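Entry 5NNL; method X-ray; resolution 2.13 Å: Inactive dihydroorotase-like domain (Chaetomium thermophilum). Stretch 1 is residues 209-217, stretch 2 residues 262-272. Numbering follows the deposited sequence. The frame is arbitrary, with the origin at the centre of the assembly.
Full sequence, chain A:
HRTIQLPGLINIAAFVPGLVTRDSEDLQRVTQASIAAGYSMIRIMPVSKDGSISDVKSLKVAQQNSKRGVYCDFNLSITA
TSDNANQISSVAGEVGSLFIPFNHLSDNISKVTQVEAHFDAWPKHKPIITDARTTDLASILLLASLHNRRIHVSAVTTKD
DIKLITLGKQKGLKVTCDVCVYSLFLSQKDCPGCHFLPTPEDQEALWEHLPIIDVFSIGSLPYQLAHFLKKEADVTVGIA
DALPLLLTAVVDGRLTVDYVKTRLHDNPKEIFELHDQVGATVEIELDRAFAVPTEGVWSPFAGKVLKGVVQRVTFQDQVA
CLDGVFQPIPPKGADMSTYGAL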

# COMPACT_ATOMS: atom_id res chain seq x y z
N HIS A 209 5.05 -15.60 10.22
CA HIS A 209 3.78 -15.82 9.53
C HIS A 209 3.82 -15.37 8.07
O HIS A 209 2.77 -15.09 7.49
N LEU A 210 5.00 -15.29 7.48
CA LEU A 210 5.11 -14.89 6.08
C LEU A 210 4.18 -15.67 5.14
O LEU A 210 3.65 -15.06 4.21
N PRO A 211 3.97 -16.98 5.31
CA PRO A 211 2.97 -17.66 4.47
C PRO A 211 1.58 -17.07 4.59
O PRO A 211 0.80 -17.11 3.63
N ILE A 212 1.25 -16.52 5.76
CA ILE A 212 -0.07 -15.95 5.99
C ILE A 212 -0.18 -14.57 5.36
O ILE A 212 -1.28 -14.13 5.01
N ILE A 213 0.93 -13.86 5.22
CA ILE A 213 0.91 -12.51 4.67
C ILE A 213 0.89 -12.62 3.15
O ILE A 213 1.81 -13.18 2.54
N ASP A 214 -0.17 -12.11 2.53
CA ASP A 214 -0.37 -12.23 1.10
C ASP A 214 0.33 -11.13 0.31
O ASP A 214 0.76 -11.37 -0.82
N VAL A 215 0.47 -9.94 0.90
CA VAL A 215 0.90 -8.75 0.17
C VAL A 215 1.83 -7.91 1.02
O VAL A 215 1.67 -7.81 2.24
N PHE A 216 2.81 -7.29 0.37
CA PHE A 216 3.58 -6.20 0.96
C PHE A 216 3.06 -4.88 0.42
O PHE A 216 2.77 -4.76 -0.77
N SER A 217 2.94 -3.89 1.30
CA SER A 217 2.58 -2.55 0.90
C SER A 217 3.61 -1.58 1.45
O SER A 217 4.41 -1.91 2.33
N THR A 262 5.63 -12.41 -5.60
CA THR A 262 4.22 -12.70 -5.36
C THR A 262 3.60 -11.65 -4.44
O THR A 262 2.43 -11.29 -4.61
N ARG A 263 4.36 -11.15 -3.47
CA ARG A 263 3.83 -10.17 -2.53
C ARG A 263 3.75 -8.77 -3.10
O ARG A 263 3.05 -7.92 -2.53
N LEU A 264 4.44 -8.49 -4.21
CA LEU A 264 4.41 -7.18 -4.84
C LEU A 264 3.86 -7.22 -6.26
O LEU A 264 3.94 -6.22 -6.98
N HIS A 265 3.29 -8.35 -6.68
CA HIS A 265 2.68 -8.43 -8.00
C HIS A 265 1.55 -9.46 -8.05
O HIS A 265 0.38 -9.09 -8.10
N ASP A 266 1.89 -10.75 -8.03
CA ASP A 266 0.89 -11.80 -8.25
C ASP A 266 -0.28 -11.68 -7.29
O ASP A 266 -1.44 -11.60 -7.71
N ASN A 267 -0.00 -11.69 -5.98
CA ASN A 267 -1.10 -11.68 -5.01
C ASN A 267 -1.85 -10.36 -5.01
O ASN A 267 -3.10 -10.39 -5.04
N PRO A 268 -1.21 -9.19 -4.95
CA PRO A 268 -1.99 -7.95 -5.01
C PRO A 268 -2.82 -7.83 -6.27
O PRO A 268 -3.89 -7.20 -6.25
N LYS A 269 -2.37 -8.43 -7.37
CA LYS A 269 -3.10 -8.33 -8.63
C LYS A 269 -4.41 -9.11 -8.56
O LYS A 269 -5.44 -8.63 -9.05
N GLU A 270 -4.40 -10.29 -7.94
CA GLU A 270 -5.61 -11.10 -7.87
C GLU A 270 -6.58 -10.57 -6.82
O GLU A 270 -7.79 -10.51 -7.07
N ILE A 271 -6.06 -10.19 -5.65
CA ILE A 271 -6.92 -9.75 -4.56
C ILE A 271 -7.69 -8.50 -4.96
O ILE A 271 -8.87 -8.35 -4.62
N PHE A 272 -7.04 -7.58 -5.67
CA PHE A 272 -7.66 -6.32 -6.05
C PHE A 272 -8.12 -6.30 -7.50
O PHE A 272 -8.48 -5.24 -8.01

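His209 lies out of reach of the helix 262-271, so the contact begins with the turn that follows it. Leu210 (m, t) points sideways and Pro211 points away. Their backbones face the Arg263 guanidinium: Pro211 O and Leu210 O each lie 3.5 Å from Arg263 NH2. Ile212 (m, m) points away and makes no contact.

Ile213 contributes mainly its carbonyl. Its side chain (m, t) starts sideways and its end leads away from the helix. Ile213 O accepts two hydrogen bonds, from Arg263 NE and Arg263 NH2, both 2.7 Å. The oxygen sits at the guanidinium edge, near its plane, where the N-H groups point.

Asp214 (m) points away overall, but Asp214 CB touches Ile271 CD1 at 3.9 Å. Asp214 OD2 is bonded elsewhere in the structure. Asp214 O accepts a hydrogen bond from Asn267 ND2 at 2.9 Å. Asn267 (m) points toward stretch 1, which brings its amide to this carbonyl.

Val215 (t) is buried. Val215 CG2 packs 3.9 Å from Pro268 CD and 3.8 Å from Ile271 CD1. Ile271 (m, t) points toward the strand. Val215 CA makes a CA-H...O contact of 3.5 Å with Arg263 O.

Phe216 (m) points toward the helix. Phe216 N donates to Arg263 O at 3.0 Å, tying the strand to the helix backbone. Arg263 CG lies over one face of the Phe216 ring, 4.2 Å from its centroid, a CH-pi contact. Phe216 CB meets Leu264 CD2 at 3.8 Å; Leu264 (m, t) starts sideways, but its end comes nearer.

Arg263 therefore serves several neighbours. Its chi1 of -92° lies between wells; chi2 is p and chi3 is t. Arg263 NH1 also donates to Thr262 OG1 at 3.1 Å. Ser217 (p) points away and makes no contact with the helix.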

# COMPACT_ATOMS: atom_id res chain seq x y z
CB HIS A 209 2.64 -15.11 10.27
CG HIS A 209 2.25 -15.78 11.55
ND1 HIS A 209 2.96 -15.64 12.71
CD2 HIS A 209 1.22 -16.62 11.83
CE1 HIS A 209 2.39 -16.35 13.67
NE2 HIS A 209 1.33 -16.96 13.16
CB LEU A 210 6.56 -15.01 5.61
CG LEU A 210 7.53 -14.00 6.23
CD1 LEU A 210 8.97 -14.33 5.82
CD2 LEU A 210 7.18 -12.59 5.85
CB PRO A 211 3.02 -19.11 4.97
CG PRO A 211 4.38 -19.26 5.57
CD PRO A 211 4.70 -17.93 6.17
CB ILE A 212 -0.36 -15.89 7.50
CG1 ILE A 212 -0.28 -17.29 8.12
CG2 ILE A 212 -1.70 -15.22 7.80
CD1 ILE A 212 -1.05 -18.37 7.37
CB ILE A 213 2.12 -11.70 5.16
CG1 ILE A 213 2.19 -11.74 6.69
CG2 ILE A 213 2.04 -10.27 4.67
CD1 ILE A 213 3.46 -11.17 7.27
CB ASP A 214 -1.87 -12.22 0.78
CG ASP A 214 -2.62 -13.32 1.49
OD1 ASP A 214 -2.46 -14.50 1.12
OD2 ASP A 214 -3.36 -13.01 2.45
CB VAL A 215 -0.32 -7.90 -0.27
CG1 VAL A 215 0.12 -6.60 -0.94
CG2 VAL A 215 -1.22 -8.70 -1.19
CB PHE A 216 5.07 -6.33 0.63
CG PHE A 216 5.79 -7.41 1.39
CD1 PHE A 216 5.54 -7.64 2.73
CD2 PHE A 216 6.75 -8.18 0.75
CE1 PHE A 216 6.21 -8.64 3.41
CE2 PHE A 216 7.42 -9.17 1.43
CZ PHE A 216 7.16 -9.40 2.76
CB SER A 217 1.18 -2.15 1.39
OG SER A 217 1.16 -1.99 2.80
CB THR A 262 4.04 -14.09 -4.75
OG1 THR A 262 4.84 -14.21 -3.57
CG2 THR A 262 4.44 -15.18 -5.75
CB ARG A 263 4.67 -10.18 -1.24
CG ARG A 263 4.14 -11.13 -0.18
CD ARG A 263 3.93 -12.54 -0.71
NE ARG A 263 3.25 -13.39 0.25
CZ ARG A 263 3.02 -14.69 0.07
NH1 ARG A 263 3.42 -15.29 -1.04
NH2 ARG A 263 2.39 -15.39 1.01
CB LEU A 264 5.81 -6.56 -4.84
CG LEU A 264 6.31 -6.06 -3.48
CD1 LEU A 264 7.74 -5.54 -3.57
CD2 LEU A 264 5.39 -4.97 -2.91
CB HIS A 265 3.72 -8.77 -9.07
CG HIS A 265 3.15 -8.80 -10.46
ND1 HIS A 265 3.02 -7.68 -11.24
CD2 HIS A 265 2.64 -9.83 -11.18
CE1 HIS A 265 2.48 -8.01 -12.40
NE2 HIS A 265 2.23 -9.31 -12.39
CB ASP A 266 1.55 -13.18 -8.12
CG ASP A 266 2.62 -13.41 -9.15
OD1 ASP A 266 3.74 -12.88 -8.98
OD2 ASP A 266 2.35 -14.11 -10.14
CB ASN A 267 -0.56 -12.04 -3.63
CG ASN A 267 -0.02 -13.44 -3.58
OD1 ASN A 267 -0.30 -14.25 -4.46
ND2 ASN A 267 0.77 -13.73 -2.57
CB PRO A 268 -0.92 -6.85 -4.93
CG PRO A 268 0.38 -7.52 -5.20
CD PRO A 268 0.23 -8.94 -4.77
CB LYS A 269 -2.20 -8.85 -9.75
CG LYS A 269 -2.76 -8.75 -11.14
CD LYS A 269 -1.70 -9.23 -12.13
CE LYS A 269 -2.23 -9.35 -13.54
NZ LYS A 269 -1.13 -9.78 -14.45
CB GLU A 270 -5.25 -12.55 -7.57
CG GLU A 270 -6.36 -13.54 -7.89
CD GLU A 270 -6.52 -14.59 -6.81
OE1 GLU A 270 -7.19 -14.30 -5.80
OE2 GLU A 270 -5.97 -15.70 -6.97
CB ILE A 271 -6.07 -9.52 -3.29
CG1 ILE A 271 -5.56 -10.86 -2.76
CG2 ILE A 271 -6.86 -8.79 -2.22
CD1 ILE A 271 -4.42 -10.75 -1.78
CB PHE A 272 -6.71 -5.17 -5.76
CG PHE A 272 -6.58 -4.86 -4.29
CD1 PHE A 272 -5.63 -5.50 -3.51
CD2 PHE A 272 -7.43 -3.95 -3.68
CE1 PHE A 272 -5.52 -5.23 -2.16
CE2 PHE A 272 -7.33 -3.68 -2.33
CZ PHE A 272 -6.37 -4.32 -1.57